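Local coordinates for leucine aminopeptidase 1, chloroplastic (Solanum lycopersicum, PDB 4KSI), which removes N-terminal amino acids, preferably leucine, from peptides as a two-magnesium aminopeptidase of the M17 family and takes part in wound signalling and insect defence, at residues T384-R389 and I471-G476; G307-K312 and N358-E363; T303-G308 and K323-G328. All coordinates share one frame; numbering follows the deposited sequence. Where two conformers were deposited one is given.

Overall arrangement
All three contacts crowd round the dinuclear magnesium site of the catalytic domain, their centres 12 to 14 Å apart. Contact 3 brings Asp305 and Asp325 to the metals, contact 1 adds Asp385 and Glu387, and both touch the same two magnesium ions and the water between them. Contact 2 shares Gly307 and Gly308 with contact 3 and carries the chain on to Lys312, a predicted active-site residue whose NZ reaches Asp385 OD2 of contact 1 in a salt bridge of 2.9 Å. Thr384 OG1 lies 2.6 Å from Gly307 O, a probable hydrogen bond joining contact 1 to both others. Asn358 ND2 of contact 2 lies 2.8 Å from Asp305 OD1, probably hydrogen-bonded.

Contact 1: residues T384-R389 and I471-G476; sequences TDAEGR and INTGPG. With MG (magnesium ion), chain B; MG (magnesium ion), chain C; SO4 (sulfate ion), chain D.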
ATOM      1  N   THR A 384      -1.329  15.928 -12.221  1.00 15.23           N
ATOM      2  CA  THR A 384      -1.623  17.317 -11.865  1.00 16.50           C
ATOM      3  C   THR A 384      -0.881  17.770 -10.636  1.00 17.26           C
ATOM      4  O   THR A 384      -0.982  18.931 -10.258  1.00 17.33           O
ATOM      5  CB  THR A 384      -3.142  17.553 -11.601  1.00 16.10           C
ATOM      6  OG1 THR A 384      -3.553  16.787 -10.455  1.00 14.57           O
ATOM      7  CG2 THR A 384      -3.978  17.121 -12.852  1.00 14.86           C
ATOM      8  N   ASP A 385      -0.186  16.843  -9.977  1.00 17.80           N
ATOM      9  CA  ASP A 385       0.612  17.194  -8.825  1.00 17.43           C
ATOM     10  C   ASP A 385       2.041  17.633  -9.235  1.00 18.31           C
ATOM     11  O   ASP A 385       2.896  17.952  -8.389  1.00 17.91           O
ATOM     12  CB  ASP A 385       0.660  16.038  -7.829  1.00 16.96           C
ATOM     13  CG  ASP A 385       1.249  16.472  -6.468  1.00 19.89           C
ATOM     14  OD1 ASP A 385       1.393  17.714  -6.154  1.00 21.21           O
ATOM     15  OD2 ASP A 385       1.568  15.595  -5.689  1.00 19.68           O
ATOM     16  N   ALA A 386       2.322  17.636 -10.539  1.00 17.94           N
ATOM     17  CA  ALA A 386       3.547  18.258 -11.007  1.00 17.01           C
ATOM     18  C   ALA A 386       3.145  19.607 -11.646  1.00 17.04           C
ATOM     19  O   ALA A 386       3.437  19.879 -12.827  1.00 16.32           O
ATOM     20  CB  ALA A 386       4.303  17.320 -11.978  1.00 15.52           C
ATOM     21  N   GLU A 387       2.497  20.457 -10.847  1.00 17.19           N
ATOM     22  CA  GLU A 387       1.812  21.670 -11.332  1.00 18.77           C
ATOM     23  C   GLU A 387       2.731  22.870 -11.211  1.00 18.83           C
ATOM     24  O   GLU A 387       2.578  23.860 -11.918  1.00 18.42           O
ATOM     25  CB  GLU A 387       0.525  21.919 -10.493  1.00 21.50           C
ATOM     26  CG  GLU A 387       0.770  22.565  -9.103  1.00 21.16           C
ATOM     27  CD  GLU A 387       1.627  21.710  -8.156  1.00 26.35           C
ATOM     28  OE1 GLU A 387       1.469  20.453  -8.052  1.00 25.77           O
ATOM     29  OE2 GLU A 387       2.512  22.293  -7.479  1.00 29.82           O
ATOM     30  N   GLY A 388       3.712  22.783 -10.323  1.00 19.26           N
ATOM     31  CA  GLY A 388       4.607  23.920 -10.111  1.00 17.97           C
ATOM     32  C   GLY A 388       5.398  24.228 -11.363  1.00 16.94           C
ATOM     33  O   GLY A 388       5.576  25.422 -11.740  1.00 16.42           O
ATOM     34  N   ARG A 389       5.848  23.183 -12.056  1.00 14.85           N
ATOM     35  CA  ARG A 389       6.600  23.434 -13.279  1.00 14.96           C
ATOM     36  C   ARG A 389       5.723  24.086 -14.394  1.00 14.17           C
ATOM     37  O   ARG A 389       6.271  24.756 -15.264  1.00 14.96           O
ATOM     38  CB  ARG A 389       7.252  22.139 -13.785  1.00 15.08           C
ATOM     39  CG  ARG A 389       6.206  21.074 -14.209  1.00 14.95           C
ATOM     40  CD  ARG A 389       6.888  19.676 -14.271  1.00 15.17           C
ATOM     41  NE  ARG A 389       7.319  19.241 -12.950  1.00 15.86           N
ATOM     42  CZ  ARG A 389       8.067  18.146 -12.712  1.00 17.27           C
ATOM     43  NH1 ARG A 389       8.455  17.333 -13.727  1.00 16.75           N
ATOM     44  NH2 ARG A 389       8.368  17.839 -11.473  1.00 14.88           N
ATOM     45  N   ILE A 471       5.086  15.614 -21.964  1.00 13.89           N
ATOM     46  CA  ILE A 471       4.308  15.390 -20.769  1.00 13.68           C
ATOM     47  C   ILE A 471       4.912  16.265 -19.674  1.00 13.78           C
ATOM     48  O   ILE A 471       6.018  16.788 -19.840  1.00 14.19           O
ATOM     49  CB  ILE A 471       4.270  13.889 -20.330  1.00 13.43           C
ATOM     50  CG1 ILE A 471       5.686  13.362 -19.989  1.00 13.98           C
ATOM     51  CG2 ILE A 471       3.524  13.023 -21.386  1.00 13.59           C
ATOM     52  CD1 ILE A 471       5.779  11.831 -19.676  1.00 13.52           C
ATOM     53  N   ASN A 472       4.240  16.400 -18.543  1.00 13.07           N
ATOM     54  CA  ASN A 472       4.837  17.193 -17.483  1.00 13.64           C
ATOM     55  C   ASN A 472       5.582  16.343 -16.453  1.00 13.84           C
ATOM     56  O   ASN A 472       6.366  16.899 -15.647  1.00 14.54           O
ATOM     57  CB  ASN A 472       3.836  18.172 -16.788  1.00 12.62           C
ATOM     58  CG  ASN A 472       2.824  17.465 -15.878  1.00 13.55           C
ATOM     59  OD1 ASN A 472       2.363  16.360 -16.214  1.00 14.12           O
ATOM     60  ND2 ASN A 472       2.421  18.123 -14.724  1.00 12.47           N
ATOM     61  N   THR A 473       5.348  15.035 -16.431  1.00 14.51           N
ATOM     62  CA  THR A 473       5.855  14.234 -15.307  1.00 14.64           C
ATOM     63  C   THR A 473       6.578  12.984 -15.762  1.00 15.60           C
ATOM     64  O   THR A 473       5.960  12.078 -16.327  1.00 15.30           O
ATOM     65  CB  THR A 473       4.710  13.793 -14.382  1.00 16.32           C
ATOM     66  OG1 THR A 473       3.821  14.908 -14.182  1.00 17.99           O
ATOM     67  CG2 THR A 473       5.235  13.243 -13.016  1.00 16.08           C
ATOM     68  N   GLY A 474       7.890  12.928 -15.490  1.00 16.01           N
ATOM     69  CA  GLY A 474       8.687  11.767 -15.848  1.00 16.33           C
ATOM     70  C   GLY A 474       8.622  10.644 -14.783  1.00 17.84           C
ATOM     71  O   GLY A 474       7.917  10.761 -13.782  1.00 17.12           O
ATOM     72  N   PRO A 475       9.390   9.552 -14.982  1.00 18.41           N
ATOM     73  CA  PRO A 475       9.488   8.477 -13.955  1.00 18.89           C
ATOM     74  C   PRO A 475      10.045   9.039 -12.640  1.00 18.71           C
ATOM     75  O   PRO A 475      10.698  10.108 -12.642  1.00 17.96           O
ATOM     76  CB  PRO A 475      10.476   7.472 -14.564  1.00 19.29           C
ATOM     77  CG  PRO A 475      10.617   7.862 -15.992  1.00 19.24           C
ATOM     78  CD  PRO A 475      10.246   9.311 -16.149  1.00 17.47           C
ATOM     79  N   GLY A 476       9.793   8.323 -11.532  1.00 19.04           N
ATOM     80  CA  GLY A 476      10.350   8.707 -10.226  1.00 17.85           C
ATOM     81  C   GLY A 476      11.887   8.767 -10.272  1.00 18.36           C
ATOM     82  O   GLY A 476      12.482   9.650  -9.704  1.00 16.77           O
TER
HETATM   83 MG    MG B 601       2.471  19.412  -6.665  1.00  9.94          MG
HETATM   84 MG    MG C 602       3.778  21.956  -5.838  1.00 29.86          MG
HETATM   85  S   SO4 D 603       6.112  20.529  -9.492  0.80 28.84           S
HETATM   86  O1  SO4 D 603       4.766  20.603  -8.858  0.80 33.41           O
HETATM   87  O2  SO4 D 603       6.633  21.524  -8.499  0.80 29.96           O
HETATM   88  O3  SO4 D 603       6.846  19.247  -9.267  0.80 35.00           O
HETATM   89  O4  SO4 D 603       6.192  20.693 -10.910  0.80 16.86           O
HETATM   90  O   HOH W   1       9.561  14.662 -13.999  1.00 15.07           O
HETATM   91  O   HOH W   2       4.249  19.570  -6.339  1.00 30.20           O
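Arg389 turns its guanidinium group to two very different partners, a backbone carbonyl of the 471-476 loop and a bound sulfate. Arg389 NH1 reaches Asn472 O at 2.9 Å in a weak, bent bond (126°), approaching obliquely. The sulfate, probably from the crystallisation liquor, is held more directly: Arg389 NE meets sulfate O4 at 2.7 Å and Arg389 NH2 meets sulfate O3 at 3.0 Å, both nearly straight. Gly388 N and Arg389 N add further bonds to the same anion. A bend at chi3 (66°) swings the guanidinium back over Ala386, whose CB lies 3.7 Å above one face, toward its rim. A water accepts from NH1 and from Gly474 N, tying the arginine to the loop a second time.

Asn472 is used by backbone and side chain: its backbone O receives Arg389 NH1, while its ND2 gives a hydrogen bond to Ala386 O at 2.8 Å, entering from above the carbonyl plane; the same nitrogen also bonds Asn383 O. Ala386, between the metal ligands Asp385 and Glu387, lies against the loop, its CB 3.3 Å from Thr473 OG1. Away from the loop, Asp385 binds one magnesium through O and OD1, and Glu387 bridges both ions with its two carboxylate oxygens. The sequence NTDAEGRL is the signature of M17 aminopeptidases, and the sulfate probably marks the anion site beside their metals, where relatives bind bicarbonate.

Contact 2: residues G307-K312 and N358-E363; sequences GGYNLK and NMISAE
Two irregular loops run past each other here, a type II' beta turn from Gly307 to Asn310 and the chain that leaves strand 347-358. They come closest where the CA atoms of Gly308 and Met359 are 5.0 Å apart, and Gly308 CA directs a CA-H...O contact of 3.6 Å at Met359 O. Both belong to the catalytic domain of the M17 hexamer, where they border neighbouring subunits. Leu311 packs against Leu311 of two other subunits, as expected round a threefold axis of the trimer.

Asn358 stretches its CG away from its backbone N (chi1 -174°), which sets ND2 3.4 Å from Gly307 C; ND2 is hydrogen-bonded to Asp305 OD1 and Thr384 O and so backs the metal site. Ile360 lies against the turn with both branches. Its CD1 lies 3.4 Å from Gly308 O and meets Leu311 CD1 at 4.0 Å, the two side chains crossing nearly at a right angle. Its CG2 makes a CH-pi contact over one face of the Tyr309 ring, 4.3 Å from the centroid and toward the rim. Beyond the ring, Tyr309 OH donates to Ser361 O at 2.8 Å from above the carbonyl plane, while accepting from Ile360 N of a neighbouring subunit.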
ATOM      1  N   GLY A 307      -2.231  18.762  -4.763  1.00 16.56           N
ATOM      2  CA  GLY A 307      -2.022  17.732  -5.802  1.00 15.61           C
ATOM      3  C   GLY A 307      -3.045  17.844  -6.924  1.00 17.07           C
ATOM      4  O   GLY A 307      -2.816  17.343  -8.034  1.00 18.07           O
ATOM      5  N   GLY A 308      -4.188  18.513  -6.673  1.00 16.97           N
ATOM      6  CA  GLY A 308      -5.273  18.588  -7.681  1.00 16.42           C
ATOM      7  C   GLY A 308      -5.884  17.199  -7.784  1.00 17.21           C
ATOM      8  O   GLY A 308      -5.841  16.415  -6.800  1.00 16.62           O
ATOM      9  N   TYR A 309      -6.462  16.855  -8.952  1.00 16.05           N
ATOM     10  CA  TYR A 309      -7.035  15.491  -9.098  1.00 15.96           C
ATOM     11  C   TYR A 309      -6.044  14.332  -8.775  1.00 16.26           C
ATOM     12  O   TYR A 309      -6.465  13.258  -8.305  1.00 16.04           O
ATOM     13  CB  TYR A 309      -7.723  15.277 -10.461  1.00 15.14           C
ATOM     14  CG  TYR A 309      -9.147  15.861 -10.420  1.00 15.94           C
ATOM     15  CD1 TYR A 309     -10.213  15.126  -9.841  1.00 15.82           C
ATOM     16  CD2 TYR A 309      -9.402  17.157 -10.878  1.00 15.73           C
ATOM     17  CE1 TYR A 309     -11.516  15.672  -9.748  1.00 16.86           C
ATOM     18  CE2 TYR A 309     -10.695  17.699 -10.811  1.00 16.87           C
ATOM     19  CZ  TYR A 309     -11.751  16.955 -10.233  1.00 16.98           C
ATOM     20  OH  TYR A 309     -13.015  17.518 -10.148  1.00 17.68           O
ATOM     21  N   ASN A 310      -4.750  14.564  -9.005  1.00 15.56           N
ATOM     22  CA  ASN A 310      -3.731  13.652  -8.514  1.00 15.86           C
ATOM     23  C   ASN A 310      -3.461  14.025  -7.042  1.00 16.32           C
ATOM     24  O   ASN A 310      -2.334  14.410  -6.650  1.00 17.09           O
ATOM     25  CB  ASN A 310      -2.466  13.786  -9.375  1.00 15.03           C
ATOM     26  CG  ASN A 310      -2.571  13.000 -10.705  1.00 16.37           C
ATOM     27  OD1 ASN A 310      -2.464  11.725 -10.739  1.00 19.24           O
ATOM     28  ND2 ASN A 310      -2.746  13.713 -11.778  1.00 14.19           N
ATOM     29  N   LEU A 311      -4.496  13.929  -6.230  1.00 16.18           N
ATOM     30  CA  LEU A 311      -4.445  14.295  -4.812  1.00 16.14           C
ATOM     31  C   LEU A 311      -3.232  13.629  -4.081  1.00 16.73           C
ATOM     32  O   LEU A 311      -2.973  12.397  -4.243  1.00 15.21           O
ATOM     33  CB  LEU A 311      -5.746  13.763  -4.150  1.00 15.95           C
ATOM     34  CG  LEU A 311      -5.942  14.164  -2.674  1.00 15.62           C
ATOM     35  CD1 LEU A 311      -5.945  15.697  -2.416  1.00 14.25           C
ATOM     36  CD2 LEU A 311      -7.243  13.493  -2.223  1.00 14.98           C
ATOM     37  N   LYS A 312      -2.548  14.420  -3.260  1.00 16.37           N
ATOM     38  CA  LYS A 312      -1.514  13.897  -2.349  1.00 18.16           C
ATOM     39  C   LYS A 312      -2.109  12.953  -1.305  1.00 18.55           C
ATOM     40  O   LYS A 312      -2.919  13.366  -0.467  1.00 18.82           O
ATOM     41  CB  LYS A 312      -0.836  15.097  -1.676  1.00 18.61           C
ATOM     42  CG  LYS A 312       0.047  15.903  -2.620  1.00 18.73           C
ATOM     43  CD  LYS A 312       0.609  17.145  -1.924  1.00 20.01           C
ATOM     44  CE  LYS A 312       1.404  18.037  -2.903  1.00 20.42           C
ATOM     45  NZ  LYS A 312       2.542  17.201  -3.476  1.00 22.16           N
ATOM     46  N   ASN A 358      -3.426  25.044  -5.752  1.00 16.06           N
ATOM     47  CA  ASN A 358      -3.727  23.909  -6.629  1.00 16.45           C
ATOM     48  C   ASN A 358      -4.802  23.085  -5.891  1.00 16.49           C
ATOM     49  O   ASN A 358      -4.486  22.368  -4.922  1.00 16.95           O
ATOM     50  CB  ASN A 358      -2.450  23.052  -6.845  1.00 15.89           C
ATOM     51  CG  ASN A 358      -2.639  21.904  -7.901  1.00 15.64           C
ATOM     52  OD1 ASN A 358      -3.492  21.998  -8.780  1.00 15.43           O
ATOM     53  ND2 ASN A 358      -1.800  20.852  -7.837  1.00 14.13           N
ATOM     54  N   MET A 359      -6.060  23.273  -6.282  1.00 16.01           N
ATOM     55  CA  MET A 359      -7.225  22.725  -5.565  1.00 15.35           C
ATOM     56  C   MET A 359      -8.003  21.659  -6.362  1.00 15.29           C
ATOM     57  O   MET A 359      -7.605  21.256  -7.456  1.00 14.23           O
ATOM     58  CB  MET A 359      -8.145  23.899  -5.182  1.00 16.47           C
ATOM     59  CG  MET A 359      -7.418  24.916  -4.304  1.00 16.87           C
ATOM     60  SD  MET A 359      -7.038  24.270  -2.627  1.00 19.70           S
ATOM     61  CE  MET A 359      -8.574  24.769  -1.804  1.00 16.89           C
ATOM     62  N   ILE A 360      -9.125  21.191  -5.809  1.00 15.47           N
ATOM     63  CA  ILE A 360      -9.962  20.282  -6.536  1.00 15.59           C
ATOM     64  C   ILE A 360     -11.332  20.897  -6.620  1.00 15.90           C
ATOM     65  O   ILE A 360     -11.876  21.328  -5.604  1.00 16.22           O
ATOM     66  CB  ILE A 360     -10.057  18.925  -5.817  1.00 16.26           C
ATOM     67  CG1 ILE A 360      -8.694  18.186  -5.847  1.00 14.74           C
ATOM     68  CG2 ILE A 360     -11.152  18.049  -6.441  1.00 14.48           C
ATOM     69  CD1 ILE A 360      -8.687  16.876  -5.024  1.00 14.37           C
ATOM     70  N   SER A 361     -11.875  20.993  -7.829  1.00 15.53           N
ATOM     71  CA  SER A 361     -13.288  21.359  -8.033  1.00 15.56           C
ATOM     72  C   SER A 361     -13.736  20.923  -9.415  1.00 15.73           C
ATOM     73  O   SER A 361     -12.991  20.282 -10.164  1.00 15.28           O
ATOM     74  CB  SER A 361     -13.522  22.874  -7.860  1.00 16.20           C
ATOM     75  OG  SER A 361     -12.899  23.567  -8.941  1.00 16.26           O
ATOM     76  N   ALA A 362     -14.968  21.281  -9.731  1.00 16.11           N
ATOM     77  CA  ALA A 362     -15.592  20.975 -11.020  1.00 16.77           C
ATOM     78  C   ALA A 362     -14.859  21.761 -12.131  1.00 16.91           C
ATOM     79  O   ALA A 362     -14.818  21.309 -13.290  1.00 16.31           O
ATOM     80  CB  ALA A 362     -17.079  21.393 -10.966  1.00 16.53           C
ATOM     81  N   GLU A 363     -14.225  22.882 -11.756  1.00 16.45           N
ATOM     82  CA  GLU A 363     -13.526  23.762 -12.713  1.00 17.88           C
ATOM     83  C   GLU A 363     -12.072  23.358 -12.921  1.00 16.87           C
ATOM     84  O   GLU A 363     -11.356  23.990 -13.715  1.00 16.02           O
ATOM     85  CB  GLU A 363     -13.561  25.276 -12.292  1.00 19.73           C
ATOM     86  CG  GLU A 363     -14.944  25.951 -12.338  1.00 23.53           C
ATOM     87  CD  GLU A 363     -15.812  25.745 -11.085  1.00 28.40           C
ATOM     88  OE1 GLU A 363     -15.524  24.864 -10.214  1.00 28.43           O
ATOM     89  OE2 GLU A 363     -16.803  26.511 -10.935  1.00 36.75           O
TER

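Contact 3: residues T303-G308 and K323-G328; sequences TFDSGG and KNDMGG. With MG (magnesium ion), chain C; MG (magnesium ion), chain B.
Asp305 OD2, 3.3 Å from Asp325 OD2, is held by two magnesium ions and a water. It binds one metal at 2.0 Å and makes a long bond of 2.7 Å to the other, which gives it the bridging role of the dinuclear centre of M17 aminopeptidases; the water donates to it and, weakly, to Asp325 OD1. Asp325 OD2 binds only the second ion, also at 2.0 Å, and rests 3.2 Å from Asp305 CB. Any repulsion between the carboxylates is probably offset by the ion they share. Lys300 and Glu387 complete the second ion's protein ligands, and Thr412 OG1 bonds Asp325 OD1.

Asp305 extends from short strand 304-305 into the site, its CG opposite the backbone N (chi1 179°). Its other oxygen, OD1, takes Gly307 N at 2.8 Å, an Asx turn, with the N above the carboxylate plane; Asn358 ND2 also bonds OD1. Ser306 OG forms an ST turn with Gly308 N.

Farther from the metals, side chains of one segment meet the backbone of the other. Met326, at the N-cap position of helix 327-342, sets its CG 3.6 Å from Thr303 CA, and its bent chain then leads off toward helix 197-221. The Phe304 ring lies obliquely near Lys323 N. Next to it, Lys323 CA points a CA-H...O contact at Thr303 O, 3.5 Å away and nearly straight at the hydrogen (165°).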
ATOM      1  N   THR A 303       0.552  28.746  -3.098  1.00 13.72           N
ATOM      2  CA  THR A 303       0.261  29.073  -1.734  1.00 13.27           C
ATOM      3  C   THR A 303      -0.335  27.872  -0.981  1.00 13.88           C
ATOM      4  O   THR A 303      -0.313  27.815   0.288  1.00 13.11           O
ATOM      5  CB  THR A 303      -0.660  30.315  -1.651  1.00 13.59           C
ATOM      6  OG1 THR A 303      -1.915  30.015  -2.263  1.00 14.53           O
ATOM      7  CG2 THR A 303      -0.013  31.577  -2.302  1.00 12.59           C
ATOM      8  N   PHE A 304      -0.896  26.942  -1.747  1.00 13.60           N
ATOM      9  CA  PHE A 304      -1.203  25.594  -1.260  1.00 14.54           C
ATOM     10  C   PHE A 304      -1.200  24.625  -2.426  1.00 14.82           C
ATOM     11  O   PHE A 304      -1.607  24.974  -3.546  1.00 15.78           O
ATOM     12  CB  PHE A 304      -2.559  25.470  -0.529  1.00 15.06           C
ATOM     13  CG  PHE A 304      -2.715  24.127   0.140  1.00 16.68           C
ATOM     14  CD1 PHE A 304      -1.955  23.816   1.284  1.00 17.25           C
ATOM     15  CD2 PHE A 304      -3.487  23.122  -0.444  1.00 16.89           C
ATOM     16  CE1 PHE A 304      -2.011  22.528   1.861  1.00 17.82           C
ATOM     17  CE2 PHE A 304      -3.587  21.872   0.136  1.00 16.60           C
ATOM     18  CZ  PHE A 304      -2.837  21.574   1.287  1.00 18.40           C
ATOM     19  N   ASP A 305      -0.814  23.377  -2.173  1.00 15.81           N
ATOM     20  CA  ASP A 305      -0.822  22.366  -3.230  1.00 15.98           C
ATOM     21  C   ASP A 305      -1.452  21.099  -2.698  1.00 16.40           C
ATOM     22  O   ASP A 305      -0.830  20.362  -1.910  1.00 16.52           O
ATOM     23  CB  ASP A 305       0.603  22.066  -3.701  1.00 17.92           C
ATOM     24  CG  ASP A 305       0.653  20.996  -4.803  1.00 19.32           C
ATOM     25  OD1 ASP A 305      -0.382  20.699  -5.452  1.00 18.06           O
ATOM     26  OD2 ASP A 305       1.765  20.424  -5.029  1.00 22.41           O
ATOM     27  N   SER A 306      -2.713  20.850  -3.091  1.00 16.28           N
ATOM     28  CA  SER A 306      -3.358  19.593  -2.708  1.00 16.53           C
ATOM     29  C   SER A 306      -2.854  18.456  -3.620  1.00 15.96           C
ATOM     30  O   SER A 306      -3.094  17.326  -3.319  1.00 15.75           O
ATOM     31  CB  SER A 306      -4.898  19.692  -2.831  1.00 16.30           C
ATOM     32  OG  SER A 306      -5.269  19.877  -4.215  1.00 17.15           O
ATOM     33  N   GLY A 307      -2.231  18.762  -4.763  1.00 16.56           N
ATOM     34  CA  GLY A 307      -2.022  17.732  -5.802  1.00 15.61           C
ATOM     35  C   GLY A 307      -3.045  17.844  -6.924  1.00 17.07           C
ATOM     36  O   GLY A 307      -2.816  17.343  -8.034  1.00 18.07           O
ATOM     37  N   GLY A 308      -4.188  18.513  -6.673  1.00 16.97           N
ATOM     38  CA  GLY A 308      -5.273  18.588  -7.681  1.00 16.42           C
ATOM     39  C   GLY A 308      -5.884  17.199  -7.784  1.00 17.21           C
ATOM     40  O   GLY A 308      -5.841  16.415  -6.800  1.00 16.62           O
ATOM     41  N   LYS A 323       1.369  24.429   2.576  1.00 18.33           N
ATOM     42  CA  LYS A 323       1.494  25.896   2.613  1.00 17.73           C
ATOM     43  C   LYS A 323       2.948  26.288   2.251  1.00 19.09           C
ATOM     44  O   LYS A 323       3.197  27.461   1.925  1.00 19.66           O
ATOM     45  CB  LYS A 323       1.185  26.443   4.026  1.00 18.06           C
ATOM     46  CG  LYS A 323       2.211  25.998   5.095  1.00 17.36           C
ATOM     47  CD  LYS A 323       1.838  26.513   6.511  1.00 17.21           C
ATOM     48  CE  LYS A 323       2.910  26.074   7.536  1.00 17.21           C
ATOM     49  NZ  LYS A 323       2.443  26.442   8.939  1.00 18.98           N
ATOM     50  N   ASN A 324       3.925  25.357   2.371  1.00 18.57           N
ATOM     51  CA  ASN A 324       5.305  25.769   2.120  0.70 18.81           C
ATOM     52  C   ASN A 324       5.701  25.587   0.647  1.00 19.34           C
ATOM     53  O   ASN A 324       6.878  25.793   0.275  1.00 18.74           O
ATOM     54  CB  ASN A 324       6.284  25.035   3.027  0.70 19.00           C
ATOM     55  CG  ASN A 324       6.396  23.589   2.678  0.70 18.70           C
ATOM     56  OD1 ASN A 324       5.911  23.163   1.632  0.70 18.67           O
ATOM     57  ND2 ASN A 324       7.028  22.814   3.548  0.70 19.33           N
ATOM     58  N   ASP A 325       4.718  25.240  -0.187  1.00 18.24           N
ATOM     59  CA  ASP A 325       4.973  25.159  -1.622  1.00 18.22           C
ATOM     60  C   ASP A 325       5.111  26.518  -2.292  1.00 16.64           C
ATOM     61  O   ASP A 325       5.262  26.606  -3.518  1.00 15.87           O
ATOM     62  CB  ASP A 325       3.850  24.370  -2.266  1.00 21.11           C
ATOM     63  CG  ASP A 325       4.364  23.336  -3.266  1.00 26.43           C
ATOM     64  OD1 ASP A 325       5.510  22.798  -3.146  1.00 25.64           O
ATOM     65  OD2 ASP A 325       3.580  23.060  -4.204  1.00 30.54           O
ATOM     66  N   MET A 326       4.982  27.585  -1.497  1.00 15.62           N
ATOM     67  CA  MET A 326       5.351  28.927  -1.985  1.00 16.53           C
ATOM     68  C   MET A 326       6.737  29.327  -1.383  1.00 15.81           C
ATOM     69  O   MET A 326       7.113  30.498  -1.414  1.00 15.72           O
ATOM     70  CB  MET A 326       4.266  30.004  -1.733  1.00 15.64           C
ATOM     71  CG  MET A 326       3.527  29.906  -0.389  1.00 17.28           C
ATOM     72  SD  MET A 326       4.741  30.082   0.943  1.00 19.52           S
ATOM     73  CE  MET A 326       5.192  31.841   0.819  1.00 16.94           C
ATOM     74  N   GLY A 327       7.500  28.335  -0.911  1.00 14.82           N
ATOM     75  CA  GLY A 327       8.803  28.638  -0.329  1.00 14.33           C
ATOM     76  C   GLY A 327       9.785  29.342  -1.286  1.00 15.10           C
ATOM     77  O   GLY A 327      10.572  30.213  -0.846  1.00 14.75           O
ATOM     78  N   GLY A 328       9.801  28.941  -2.568  1.00 13.49           N
ATOM     79  CA  GLY A 328      10.619  29.691  -3.556  1.00 14.25           C
ATOM     80  C   GLY A 328      10.180  31.147  -3.715  1.00 15.02           C
ATOM     81  O   GLY A 328      11.013  32.069  -3.699  1.00 15.10           O
TER
HETATM   82 MG    MG C 602       3.778  21.956  -5.838  1.00 29.86          MG
HETATM   83 MG    MG B 601       2.471  19.412  -6.665  1.00  9.94          MG
HETATM   84  O   HOH W   3       4.579  20.190  -4.003  1.00 42.11           O
HETATM   85  O   HOH W   2       4.249  19.570  -6.339  1.00 30.20           O